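Local coordinates for fluvirucin B1 DH domain from module 1 (PDB 6OBV), which probably catalyses the dehydration of a beta-hydroxyacyl chain in the first extension module of the polyketide synthase that assembles fluvirucin B1, at residues H63-D68 with G221-H226; P114-V119 with R141-H146; G177-L182 with Y187-A192; A208-D213 with L230-H235. All blocks are in the same frame, centred on the assembly; numbering follows the deposited sequence.

Contact 1: residues H63-D68 with G221-H226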
loop_
_atom_site.group_PDB
_atom_site.type_symbol
_atom_site.label_atom_id
_atom_site.label_comp_id
_atom_site.label_asym_id
_atom_site.label_seq_id
_atom_site.Cartn_x
_atom_site.Cartn_y
_atom_site.Cartn_z
ATOM N N HIS A 63 10.367 10.521 15.958
ATOM C CA HIS A 63 10.739 11.774 15.301
ATOM C C HIS A 63 10.642 12.891 16.335
ATOM O O HIS A 63 9.681 13.671 16.336
ATOM C CB HIS A 63 9.823 12.035 14.107
ATOM C CG HIS A 63 9.884 10.969 13.053
ATOM N ND1 HIS A 63 9.280 9.736 13.197
ATOM C CD2 HIS A 63 10.489 10.951 11.841
ATOM C CE1 HIS A 63 9.508 9.007 12.119
ATOM N NE2 HIS A 63 10.239 9.724 11.278
ATOM N N PRO A 64 11.607 12.981 17.253
ATOM C CA PRO A 64 11.471 13.940 18.369
ATOM C C PRO A 64 11.431 15.397 17.931
ATOM O O PRO A 64 10.961 16.249 18.695
ATOM C CB PRO A 64 12.703 13.650 19.239
ATOM C CG PRO A 64 13.684 12.978 18.310
ATOM C CD PRO A 64 12.859 12.204 17.326
ATOM N N TRP A 65 11.906 15.715 16.730
ATOM C CA TRP A 65 11.844 17.090 16.263
ATOM C C TRP A 65 10.406 17.558 16.043
ATOM O O TRP A 65 10.151 18.770 16.057
ATOM C CB TRP A 65 12.667 17.236 14.978
ATOM C CG TRP A 65 12.284 16.273 13.875
ATOM C CD1 TRP A 65 12.836 15.050 13.633
ATOM C CD2 TRP A 65 11.283 16.470 12.854
ATOM N NE1 TRP A 65 12.240 14.470 12.531
ATOM C CE2 TRP A 65 11.294 15.326 12.029
ATOM C CE3 TRP A 65 10.389 17.506 12.556
ATOM C CZ2 TRP A 65 10.429 15.177 10.935
ATOM C CZ3 TRP A 65 9.531 17.363 11.454
ATOM C CH2 TRP A 65 9.552 16.203 10.666
ATOM N N LEU A 66 9.465 16.625 15.858
ATOM C CA LEU A 66 8.051 16.989 15.725
ATOM C C LEU A 66 7.595 17.901 16.849
ATOM O O LEU A 66 6.847 18.858 16.620
ATOM C CB LEU A 66 7.177 15.739 15.717
ATOM C CG LEU A 66 7.157 14.886 14.458
ATOM C CD1 LEU A 66 6.447 13.581 14.795
ATOM C CD2 LEU A 66 6.466 15.618 13.317
ATOM N N ALA A 67 8.049 17.627 18.073
ATOM C CA ALA A 67 7.571 18.344 19.246
ATOM C C ALA A 67 7.943 19.810 19.236
ATOM O O ALA A 67 7.446 20.555 20.081
ATOM C CB ALA A 67 8.120 17.706 20.524
ATOM N N ASP A 68 8.786 20.240 18.307
ATOM C CA ASP A 68 9.429 21.539 18.382
ATOM C C ASP A 68 8.962 22.505 17.306
ATOM O O ASP A 68 9.619 23.529 17.081
ATOM C CB ASP A 68 10.939 21.357 18.285
ATOM C CG ASP A 68 11.542 20.881 19.571
ATOM O OD1 ASP A 68 10.823 20.867 20.587
ATOM O OD2 ASP A 68 12.738 20.527 19.567
ATOM N N GLY A 221 21.112 12.649 7.079
ATOM C CA GLY A 221 21.546 11.995 5.854
ATOM C C GLY A 221 20.457 11.199 5.156
ATOM O O GLY A 221 20.477 11.056 3.928
ATOM N N GLY A 222 19.487 10.683 5.915
ATOM C CA GLY A 222 18.387 9.938 5.335
ATOM C C GLY A 222 17.281 10.779 4.733
ATOM O O GLY A 222 16.465 10.262 3.962
ATOM N N TYR A 223 17.221 12.058 5.066
ATOM C CA TYR A 223 16.223 12.916 4.462
ATOM C C TYR A 223 16.722 13.422 3.116
ATOM O O TYR A 223 17.925 13.498 2.863
ATOM C CB TYR A 223 15.890 14.083 5.389
ATOM C CG TYR A 223 15.076 13.661 6.606
ATOM C CD1 TYR A 223 13.688 13.532 6.530
ATOM C CD2 TYR A 223 15.689 13.394 7.822
ATOM C CE1 TYR A 223 12.929 13.149 7.621
ATOM C CE2 TYR A 223 14.939 13.012 8.927
ATOM C CZ TYR A 223 13.558 12.898 8.819
ATOM O OH TYR A 223 12.817 12.506 9.912
ATOM N N GLY A 224 15.773 13.730 2.236
ATOM C CA GLY A 224 16.071 14.565 1.092
ATOM C C GLY A 224 16.620 15.896 1.571
ATOM O O GLY A 224 17.728 16.289 1.210
ATOM N N ILE A 225 15.841 16.601 2.393
ATOM C CA ILE A 225 16.345 17.692 3.221
ATOM C C ILE A 225 15.539 17.678 4.513
ATOM O O ILE A 225 14.300 17.681 4.479
ATOM C CB ILE A 225 16.288 19.063 2.508
ATOM C CG1 ILE A 225 17.052 20.092 3.365
ATOM C CG2 ILE A 225 14.819 19.483 2.212
ATOM C CD1 ILE A 225 17.400 21.440 2.718
ATOM N N HIS A 226 16.231 17.607 5.660
ATOM C CA HIS A 226 15.536 17.496 6.935
ATOM C C HIS A 226 14.449 18.569 7.018
ATOM O O HIS A 226 14.736 19.751 6.781
ATOM C CB HIS A 226 16.507 17.633 8.115
ATOM C CG HIS A 226 15.948 17.138 9.419
ATOM N ND1 HIS A 226 14.783 17.632 9.970
ATOM C CD2 HIS A 226 16.387 16.181 10.270
ATOM C CE1 HIS A 226 14.535 17.008 11.109
ATOM N NE2 HIS A 226 15.488 16.119 11.310
#

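Contact 2: residues P114-V119 with R141-H146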
loop_
_atom_site.group_PDB
_atom_site.type_symbol
_atom_site.label_atom_id
_atom_site.label_comp_id
_atom_site.label_asym_id
_atom_site.label_seq_id
_atom_site.Cartn_x
_atom_site.Cartn_y
_atom_site.Cartn_z
ATOM N N PRO A 114 0.955 8.095 17.494
ATOM C CA PRO A 114 1.517 7.932 16.152
ATOM C C PRO A 114 0.560 8.403 15.069
ATOM O O PRO A 114 -0.662 8.407 15.234
ATOM C CB PRO A 114 1.761 6.426 16.057
ATOM C CG PRO A 114 0.776 5.848 16.953
ATOM C CD PRO A 114 0.648 6.804 18.115
ATOM N N VAL A 115 1.140 8.792 13.939
ATOM C CA VAL A 115 0.401 9.266 12.777
ATOM C C VAL A 115 0.728 8.371 11.592
ATOM O O VAL A 115 1.906 8.161 11.270
ATOM C CB VAL A 115 0.743 10.730 12.465
ATOM C CG1 VAL A 115 -0.025 11.215 11.256
ATOM C CG2 VAL A 115 0.491 11.614 13.693
ATOM N N GLN A 116 -0.314 7.844 10.947
ATOM C CA GLN A 116 -0.148 7.108 9.701
ATOM C C GLN A 116 -0.073 8.081 8.530
ATOM O O GLN A 116 -0.888 9.001 8.433
ATOM C CB GLN A 116 -1.315 6.143 9.493
ATOM C CG GLN A 116 -1.325 4.974 10.440
ATOM C CD GLN A 116 -2.405 3.977 10.078
ATOM O OE1 GLN A 116 -3.464 4.347 9.529
ATOM N NE2 GLN A 116 -2.143 2.699 10.359
ATOM N N LEU A 117 0.906 7.888 7.644
ATOM C CA LEU A 117 1.102 8.758 6.485
ATOM C C LEU A 117 0.845 7.975 5.210
ATOM O O LEU A 117 1.214 6.804 5.123
ATOM C CB LEU A 117 2.528 9.311 6.436
ATOM C CG LEU A 117 3.032 10.205 7.562
ATOM C CD1 LEU A 117 4.467 10.689 7.221
ATOM C CD2 LEU A 117 2.092 11.381 7.748
ATOM N N GLN A 118 0.232 8.618 4.214
ATOM C CA GLN A 118 0.117 8.014 2.887
ATOM C C GLN A 118 0.340 9.077 1.827
ATOM O O GLN A 118 -0.321 10.118 1.845
ATOM C CB GLN A 118 -1.246 7.356 2.653
ATOM C CG GLN A 118 -1.271 5.870 2.868
ATOM C CD GLN A 118 -2.501 5.215 2.264
ATOM O OE1 GLN A 118 -2.925 5.556 1.161
ATOM N NE2 GLN A 118 -3.084 4.276 2.991
ATOM N N VAL A 119 1.248 8.794 0.899
ATOM C CA VAL A 119 1.576 9.680 -0.207
ATOM C C VAL A 119 1.143 8.975 -1.484
ATOM O O VAL A 119 1.711 7.943 -1.856
ATOM C CB VAL A 119 3.074 10.028 -0.249
ATOM C CG1 VAL A 119 3.327 11.046 -1.343
ATOM C CG2 VAL A 119 3.570 10.557 1.111
ATOM N N ARG A 141 -9.334 7.413 13.189
ATOM C CA ARG A 141 -9.977 8.566 12.587
ATOM C C ARG A 141 -9.944 8.441 11.063
ATOM O O ARG A 141 -9.144 7.681 10.511
ATOM C CB ARG A 141 -9.279 9.845 13.048
ATOM C CG ARG A 141 -10.124 10.747 13.950
ATOM C CD ARG A 141 -9.806 10.537 15.419
ATOM N NE ARG A 141 -8.427 10.897 15.750
ATOM C CZ ARG A 141 -8.046 12.092 16.201
ATOM N NH1 ARG A 141 -8.940 13.059 16.377
ATOM N NH2 ARG A 141 -6.766 12.321 16.477
ATOM N N PRO A 142 -10.825 9.148 10.356
ATOM C CA PRO A 142 -10.738 9.165 8.890
ATOM C C PRO A 142 -9.492 9.887 8.405
ATOM O O PRO A 142 -8.999 10.825 9.037
ATOM C CB PRO A 142 -12.006 9.916 8.466
ATOM C CG PRO A 142 -12.341 10.763 9.652
ATOM C CD PRO A 142 -12.004 9.893 10.834
ATOM N N TRP A 143 -8.977 9.418 7.274
ATOM C CA TRP A 143 -7.901 10.113 6.587
ATOM C C TRP A 143 -8.298 11.548 6.266
ATOM O O TRP A 143 -9.444 11.836 5.895
ATOM C CB TRP A 143 -7.538 9.395 5.289
ATOM C CG TRP A 143 -6.967 8.021 5.443
ATOM C CD1 TRP A 143 -7.642 6.847 5.361
ATOM C CD2 TRP A 143 -5.595 7.680 5.685
ATOM N NE1 TRP A 143 -6.781 5.794 5.538
ATOM C CE2 TRP A 143 -5.517 6.281 5.733
ATOM C CE3 TRP A 143 -4.432 8.424 5.863
ATOM C CZ2 TRP A 143 -4.322 5.608 5.966
ATOM C CZ3 TRP A 143 -3.234 7.756 6.080
ATOM C CH2 TRP A 143 -3.192 6.359 6.132
ATOM N N THR A 144 -7.333 12.447 6.408
ATOM C CA THR A 144 -7.465 13.844 6.019
ATOM C C THR A 144 -6.393 14.135 4.987
ATOM O O THR A 144 -5.230 13.763 5.180
ATOM C CB THR A 144 -7.306 14.770 7.224
ATOM O OG1 THR A 144 -8.324 14.466 8.177
ATOM C CG2 THR A 144 -7.410 16.258 6.817
ATOM N N ARG A 145 -6.783 14.782 3.892
ATOM C CA ARG A 145 -5.813 15.245 2.916
ATOM C C ARG A 145 -5.181 16.553 3.384
ATOM O O ARG A 145 -5.880 17.516 3.689
ATOM C CB ARG A 145 -6.470 15.425 1.546
ATOM C CG ARG A 145 -5.442 15.407 0.417
ATOM C CD ARG A 145 -6.075 15.495 -0.947
ATOM N NE ARG A 145 -6.799 16.741 -1.147
ATOM C CZ ARG A 145 -7.299 17.123 -2.318
ATOM N NH1 ARG A 145 -7.148 16.355 -3.392
ATOM N NH2 ARG A 145 -7.947 18.273 -2.416
ATOM N N HIS A 146 -3.850 16.577 3.454
ATOM C CA HIS A 146 -3.134 17.742 3.956
ATOM C C HIS A 146 -2.400 18.518 2.877
ATOM O O HIS A 146 -2.032 19.672 3.108
ATOM C CB HIS A 146 -2.127 17.312 5.040
ATOM C CG HIS A 146 -2.781 16.785 6.286
ATOM N ND1 HIS A 146 -3.433 17.603 7.180
ATOM C CD2 HIS A 146 -2.906 15.525 6.770
ATOM C CE1 HIS A 146 -3.922 16.873 8.167
ATOM N NE2 HIS A 146 -3.616 15.607 7.939
#

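Contact 3: residues G177-L182 with Y187-A192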
loop_
_atom_site.group_PDB
_atom_site.type_symbol
_atom_site.label_atom_id
_atom_site.label_comp_id
_atom_site.label_asym_id
_atom_site.label_seq_id
_atom_site.Cartn_x
_atom_site.Cartn_y
_atom_site.Cartn_z
ATOM N N GLY A 177 18.331 38.099 19.418
ATOM C CA GLY A 177 16.969 38.087 19.917
ATOM C C GLY A 177 15.907 37.607 18.940
ATOM O O GLY A 177 14.713 37.685 19.253
ATOM N N HIS A 178 16.305 37.083 17.775
ATOM C CA HIS A 178 15.347 36.796 16.710
ATOM C C HIS A 178 14.301 35.768 17.137
ATOM O O HIS A 178 13.093 35.983 16.965
ATOM C CB HIS A 178 16.094 36.313 15.466
ATOM C CG HIS A 178 15.223 36.191 14.260
ATOM N ND1 HIS A 178 14.780 37.287 13.553
ATOM C CD2 HIS A 178 14.687 35.106 13.652
ATOM C CE1 HIS A 178 14.019 36.878 12.551
ATOM N NE2 HIS A 178 13.940 35.562 12.594
ATOM N N TYR A 179 14.735 34.621 17.668
ATOM C CA TYR A 179 13.748 33.605 18.025
ATOM C C TYR A 179 12.890 34.032 19.208
ATOM O O TYR A 179 11.725 33.633 19.292
ATOM C CB TYR A 179 14.424 32.270 18.298
ATOM C CG TYR A 179 14.756 31.569 17.011
ATOM C CD1 TYR A 179 13.751 31.002 16.222
ATOM C CD2 TYR A 179 16.074 31.507 16.553
ATOM C CE1 TYR A 179 14.054 30.370 15.018
ATOM C CE2 TYR A 179 16.389 30.882 15.354
ATOM C CZ TYR A 179 15.379 30.318 14.599
ATOM O OH TYR A 179 15.706 29.700 13.433
ATOM N N GLU A 180 13.426 34.859 20.108
ATOM C CA GLU A 180 12.593 35.428 21.162
ATOM C C GLU A 180 11.512 36.333 20.573
ATOM O O GLU A 180 10.363 36.329 21.038
ATOM C CB GLU A 180 13.467 36.192 22.162
ATOM C CG GLU A 180 12.963 36.140 23.605
ATOM C CD GLU A 180 13.711 37.104 24.539
ATOM O OE1 GLU A 180 13.079 37.652 25.470
ATOM O OE2 GLU A 180 14.930 37.317 24.343
ATOM N N ALA A 181 11.861 37.110 19.545
ATOM C CA ALA A 181 10.867 37.918 18.842
ATOM C C ALA A 181 9.817 37.040 18.178
ATOM O O ALA A 181 8.610 37.301 18.282
ATOM C CB ALA A 181 11.549 38.802 17.792
ATOM N N LEU A 182 10.260 36.000 17.468
ATOM C CA LEU A 182 9.309 35.120 16.800
ATOM C C LEU A 182 8.373 34.468 17.813
ATOM O O LEU A 182 7.180 34.283 17.543
ATOM C CB LEU A 182 10.052 34.063 15.976
ATOM C CG LEU A 182 10.805 34.596 14.746
ATOM C CD1 LEU A 182 11.611 33.510 14.043
ATOM C CD2 LEU A 182 9.856 35.254 13.769
ATOM N N TYR A 187 4.946 32.423 17.051
ATOM C CA TYR A 187 5.529 31.193 16.526
ATOM C C TYR A 187 6.021 30.292 17.649
ATOM O O TYR A 187 6.518 30.757 18.677
ATOM C CB TYR A 187 6.687 31.501 15.577
ATOM C CG TYR A 187 6.277 32.141 14.266
ATOM C CD1 TYR A 187 5.878 31.373 13.180
ATOM C CD2 TYR A 187 6.301 33.522 14.117
ATOM C CE1 TYR A 187 5.502 31.969 11.979
ATOM C CE2 TYR A 187 5.929 34.126 12.931
ATOM C CZ TYR A 187 5.530 33.350 11.867
ATOM O OH TYR A 187 5.166 33.979 10.697
ATOM N N GLY A 188 5.875 28.990 17.444
ATOM C CA GLY A 188 6.380 28.002 18.376
ATOM C C GLY A 188 7.501 27.207 17.743
ATOM O O GLY A 188 7.269 26.186 17.091
ATOM N N TYR A 189 8.726 27.684 17.911
ATOM C CA TYR A 189 9.918 27.047 17.364
ATOM C C TYR A 189 10.749 26.549 18.544
ATOM O O TYR A 189 11.474 27.327 19.175
ATOM C CB TYR A 189 10.710 28.025 16.504
ATOM C CG TYR A 189 10.069 28.442 15.194
ATOM C CD1 TYR A 189 9.482 27.511 14.352
ATOM C CD2 TYR A 189 10.071 29.772 14.793
ATOM C CE1 TYR A 189 8.898 27.888 13.161
ATOM C CE2 TYR A 189 9.497 30.155 13.598
ATOM C CZ TYR A 189 8.919 29.218 12.783
ATOM O OH TYR A 189 8.349 29.599 11.576
ATOM N N GLY A 190 10.636 25.258 18.853
ATOM C CA GLY A 190 11.491 24.646 19.829
ATOM C C GLY A 190 12.915 24.488 19.308
ATOM O O GLY A 190 13.230 24.857 18.163
ATOM N N PRO A 191 13.786 23.899 20.145
ATOM C CA PRO A 191 15.225 23.827 19.805
ATOM C C PRO A 191 15.551 23.258 18.423
ATOM O O PRO A 191 16.430 23.797 17.735
ATOM C CB PRO A 191 15.790 22.936 20.917
ATOM C CG PRO A 191 14.839 23.121 22.069
ATOM C CD PRO A 191 13.486 23.283 21.450
ATOM N N ALA A 192 14.877 22.189 17.991
ATOM C CA ALA A 192 15.212 21.580 16.704
ATOM C C ALA A 192 14.936 22.502 15.519
ATOM O O ALA A 192 15.536 22.316 14.449
ATOM C CB ALA A 192 14.437 20.271 16.520
HETATM O O HOH W 1 11.205 30.767 18.893
#

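Contact 4: residues A208-D213 with L230-H235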
loop_
_atom_site.group_PDB
_atom_site.type_symbol
_atom_site.label_atom_id
_atom_site.label_comp_id
_atom_site.label_asym_id
_atom_site.label_seq_id
_atom_site.Cartn_x
_atom_site.Cartn_y
_atom_site.Cartn_z
ATOM N N ALA A 208 21.296 33.835 4.569
ATOM C CA ALA A 208 21.255 33.182 5.868
ATOM C C ALA A 208 22.174 31.977 5.861
ATOM O O ALA A 208 22.449 31.376 4.818
ATOM C CB ALA A 208 19.833 32.736 6.243
ATOM N N GLU A 209 22.663 31.637 7.044
ATOM C CA GLU A 209 23.260 30.337 7.291
ATOM C C GLU A 209 22.445 29.665 8.379
ATOM O O GLU A 209 22.123 30.292 9.394
ATOM C CB GLU A 209 24.723 30.457 7.697
ATOM C CG GLU A 209 25.580 31.095 6.646
ATOM C CD GLU A 209 27.050 31.164 7.041
ATOM O OE1 GLU A 209 27.374 30.855 8.210
ATOM O OE2 GLU A 209 27.879 31.523 6.174
ATOM N N VAL A 210 22.095 28.400 8.143
ATOM C CA VAL A 210 21.172 27.636 8.976
ATOM C C VAL A 210 21.791 26.266 9.238
ATOM O O VAL A 210 22.304 25.631 8.309
ATOM C CB VAL A 210 19.804 27.484 8.285
ATOM C CG1 VAL A 210 18.816 26.853 9.226
ATOM C CG2 VAL A 210 19.306 28.817 7.788
ATOM N N GLU A 211 21.759 25.814 10.499
ATOM C CA GLU A 211 22.382 24.553 10.894
ATOM C C GLU A 211 21.455 23.770 11.816
ATOM O O GLU A 211 20.836 24.348 12.716
ATOM C CB GLU A 211 23.718 24.769 11.624
ATOM C CG GLU A 211 24.667 25.812 11.013
ATOM C CD GLU A 211 25.696 26.334 12.013
ATOM O OE1 GLU A 211 25.881 25.702 13.078
ATOM O OE2 GLU A 211 26.318 27.380 11.736
ATOM N N LEU A 212 21.386 22.449 11.612
ATOM C CA LEU A 212 20.624 21.596 12.513
ATOM C C LEU A 212 21.343 21.440 13.851
ATOM O O LEU A 212 22.570 21.470 13.925
ATOM C CB LEU A 212 20.426 20.211 11.906
ATOM C CG LEU A 212 19.620 20.104 10.626
ATOM C CD1 LEU A 212 19.651 18.671 10.134
ATOM C CD2 LEU A 212 18.200 20.535 10.918
ATOM N N ASP A 213 20.556 21.276 14.918
ATOM C CA ASP A 213 21.073 20.756 16.177
ATOM C C ASP A 213 21.721 19.394 15.954
ATOM O O ASP A 213 21.462 18.707 14.960
ATOM C CB ASP A 213 19.953 20.591 17.200
ATOM C CG ASP A 213 19.746 21.809 18.054
ATOM O OD1 ASP A 213 20.269 22.900 17.719
ATOM O OD2 ASP A 213 19.033 21.657 19.069
ATOM N N LEU A 230 14.888 22.689 6.326
ATOM C CA LEU A 230 14.236 23.490 5.297
ATOM C C LEU A 230 13.348 24.548 5.922
ATOM O O LEU A 230 13.264 25.671 5.415
ATOM C CB LEU A 230 13.423 22.619 4.330
ATOM C CG LEU A 230 12.742 23.416 3.202
ATOM C CD1 LEU A 230 13.759 24.261 2.461
ATOM C CD2 LEU A 230 11.965 22.527 2.225
ATOM N N ASP A 231 12.702 24.227 7.041
ATOM C CA ASP A 231 11.838 25.221 7.664
ATOM C C ASP A 231 12.641 26.401 8.192
ATOM O O ASP A 231 12.232 27.555 8.041
ATOM C CB ASP A 231 11.025 24.608 8.793
ATOM C CG ASP A 231 10.009 25.593 9.355
ATOM O OD1 ASP A 231 9.089 25.958 8.602
ATOM O OD2 ASP A 231 10.138 26.032 10.519
ATOM N N ALA A 232 13.782 26.140 8.823
ATOM C CA ALA A 232 14.534 27.253 9.374
ATOM C C ALA A 232 15.169 28.086 8.278
ATOM O O ALA A 232 15.460 29.266 8.495
ATOM C CB ALA A 232 15.592 26.745 10.348
ATOM N N ALA A 233 15.385 27.497 7.107
ATOM C CA ALA A 233 15.801 28.260 5.945
ATOM C C ALA A 233 14.798 29.348 5.596
ATOM O O ALA A 233 15.134 30.292 4.873
ATOM C CB ALA A 233 15.990 27.308 4.770
ATOM N N LEU A 234 13.568 29.224 6.073
ATOM C CA LEU A 234 12.547 30.227 5.838
ATOM C C LEU A 234 12.526 31.310 6.902
ATOM O O LEU A 234 11.848 32.324 6.712
ATOM C CB LEU A 234 11.163 29.572 5.773
ATOM C CG LEU A 234 11.009 28.301 4.950
ATOM C CD1 LEU A 234 9.577 27.803 5.057
ATOM C CD2 LEU A 234 11.398 28.566 3.506
ATOM N N HIS A 235 13.247 31.121 8.009
ATOM C CA HIS A 235 13.120 32.034 9.142
ATOM C C HIS A 235 13.723 33.408 8.871
ATOM O O HIS A 235 13.261 34.398 9.442
ATOM C CB HIS A 235 13.763 31.401 10.371
ATOM C CG HIS A 235 13.059 30.159 10.811
ATOM N ND1 HIS A 235 13.450 29.421 11.904
ATOM C CD2 HIS A 235 11.976 29.528 10.294
ATOM C CE1 HIS A 235 12.636 28.387 12.046
ATOM N NE2 HIS A 235 11.736 28.426 11.078
#

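Contact 1: residues H63-D68 with G221-H226
Trp65 and His226 bring the two loops closest, yet their CA atoms are still 10.0 Å apart, so long aromatic side chains do the bridging. Trp65 sits in the 3-10 turn 64-67, its CG wedged between the backbone N and the carbonyl carbon (chi1 55°), which turns the indole toward the other loop. The edge of the His226 imidazole meets a face of that indole in a T-shaped pair, planes at 69°, with His226 CE1 3.6 Å from Trp65 CD1. In the double hotdog fold of polyketide synthase dehydratases this joins the loop leading into strand 69-71 to the one entering helix 227-232. Histidine suits the second loop because both its nitrogens are used: ND1 caps the helix at the N of Ala228, and NE2 bonds to Glu219, which fixes the rotation of the ring. Tyrosine suits position 223 because its flat ring reaches across to the indole's rim, where Tyr223 OH accepts a weak, bent hydrogen bond of 3.3 Å from Trp65 NE1. The same hydroxyl bonds weakly to Glu219, which thus serves both Tyr223 and His226, and lies 3.4 Å from CD2 at the edge of His63, whose NE2 is bonded to the carbonyl of Pro38.

Contact 2: residues P114-V119 with R141-H146
Trp143 lies over a meander of antiparallel strands in a hotdog domain, where it reaches Gln116 and Gln118 across an intervening strand. The tryptophan stands just before strand 144-152, the glutamines are on strand 115-121, and strand 130-137 runs between them; the nearest CA atoms, of Gln116 and Trp143, are 8.9 Å apart. The long indole suits this reach, touching mainly with its six-membered ring. The side chain leaves toward strand 115-121, and with CG anti to the carbonyl carbon (chi1 -65°) that ring is carried onto the glutamines. Its CZ3 comes to 3.5 Å from the backbone O of Gln116, and its CH2 to 3.9 Å from Gln116 CB. On the other glutamine, Gln118 NE2 lies 3.5 Å from Trp143 CZ2, while Gln118 CG is 3.8 Å from Trp143 CH2. The Gln116 amide runs nearly parallel to the indole plane, 16° off, whereas that of Gln118 is tilted by 57°. No hydrogen bond crosses the contact. Glutamine suits both places because carbons and amide alike lie against the indole, while the amides also bond outward: Gln116 OE1 to Arg137, and Gln118 NE2 to the carbonyl of Glu45 of the second subunit, whose Pro47 also packs on Trp143. The cluster therefore belongs to the dimer interface. Leu117 points the opposite way, onto Leu85 of helix 79-92, and strands 52-58 and 130-137 flank strand 115-121 on either side.

Contact 3: residues G177-L182 with Y187-A192
The rings of Tyr187 and Tyr189 have Leu182 between them, while Tyr179 meets Tyr189 alone, and several of these approaches are made at ring edges. The Tyr189 ring has Leu182 CD1 at its edge, 4.0 Å from CE2. Tyr189 CD2 in turn comes to the edge of the Tyr179 ring, 4.0 Å from Tyr179 CE1; these two side chains cross at about a right angle. The ring of His235 is stacked on Tyr189. At the edge of Tyr187, in the ring plane, lies the carbonyl oxygen of Leu182, 3.6 Å from Tyr187 CD2. Leu182 is well chosen for a fork between two rings, since CD1 goes to Tyr189 and CD2 packs 4.0 Å from Tyr187 CD2. Helix 178-185 turns back into strand 187-189; the axes of 178-182 and 187-189 pass 8.5 Å apart, their directions at 134°. Tyr187 N closes the turn by donating a 2.9 Å hydrogen bond to Leu182 O, bent to 137° at the hydrogen. A water molecule adds a looser link, donating to Tyr179 O at 2.9 Å and only weakly to Tyr189 O. The run Tyr187-Gly188-Tyr189-Gly190-Pro191 forms the YxYGP core of the GYxYGPxF signature of polyketide synthase dehydratases. Tyrosine suits positions 179 and 187 by packing through its ring and bonding at its tip: Tyr187 OH is hydrogen-bonded to Ala247 N, and Tyr179 OH to both Leu196 N and His235 ND1. A hydroxyl held at the imidazole nitrogen and a phenol stacked on its ring would together fix how His235 is turned, which makes Tyr179 and Tyr189 its likely positioning shell.

Contact 4: residues A208-D213 with L230-H235
Val210 CG1 and Ala232 CB are pressed to 3.4 Å, closer than carbon atoms usually come in van der Waals contact. The pair marks the place where, in the second half of the double hotdog, the chain at helix 227-232 lies against strand 205-211. The backbones approach closely too, with the CA atoms of Val210 and Ala233 6.2 Å apart. Alanines suit so close an approach, because a single methyl is all that has to fit, and the branched valine supplies the complementary surface. Its CG1 is anti to the backbone N (chi1 -173°) and goes to Ala232, whereas CG2 comes 4.0 Å from Ala233 CA. No hydrogen bond joins the segments; the contact is apolar and buried, continued by Val267 of strand 264-271, which packs on both Val210 and Ala233. The alternating glutamates, Glu209 and Glu211, form salt bridges with Arg198 instead.

Asp231 to His235 reads as the D-x-x-x-H form of a motif that in dehydratases of this family usually carries the active-site aspartate, so Val210 packs against alanines that lie within a probable active-site element. His235 NE2 donates a nearly straight hydrogen bond to Asp231 OD2, 2.9 Å long at 158°. It meets the carboxylate from well above its plane, although the oxygen lies close to the plane of the imidazole. The imidazole folds back over its own turn, closed by His235 N bonding to Ala232 O at 2.9 Å, until Ala232 CA stands 3.3 Å above the centre of the His235 ring.

Along the chain, contacts 2 and 3 fall in succession between the two segments of contact 1, while contact 4 interleaves with it, 208-213 preceding 221-226 and 230-235 following. Contacts 1, 3 and 4 touch one another, with centres 12 to 18 Å apart. Asp68 of contact 1 bonds to Gly190 and Ala192 of contact 3; contact 3 touches contact 4 through His235; and His226 packs on Leu212. Contact 2 touches none of the others: its centre lies about 18 Å from that of contact 1 and about 27 and 28 Å from those of contacts 4 and 3. The fold thus separates a probable active-site region, built from both hotdog halves, from a surface that meets the second subunit.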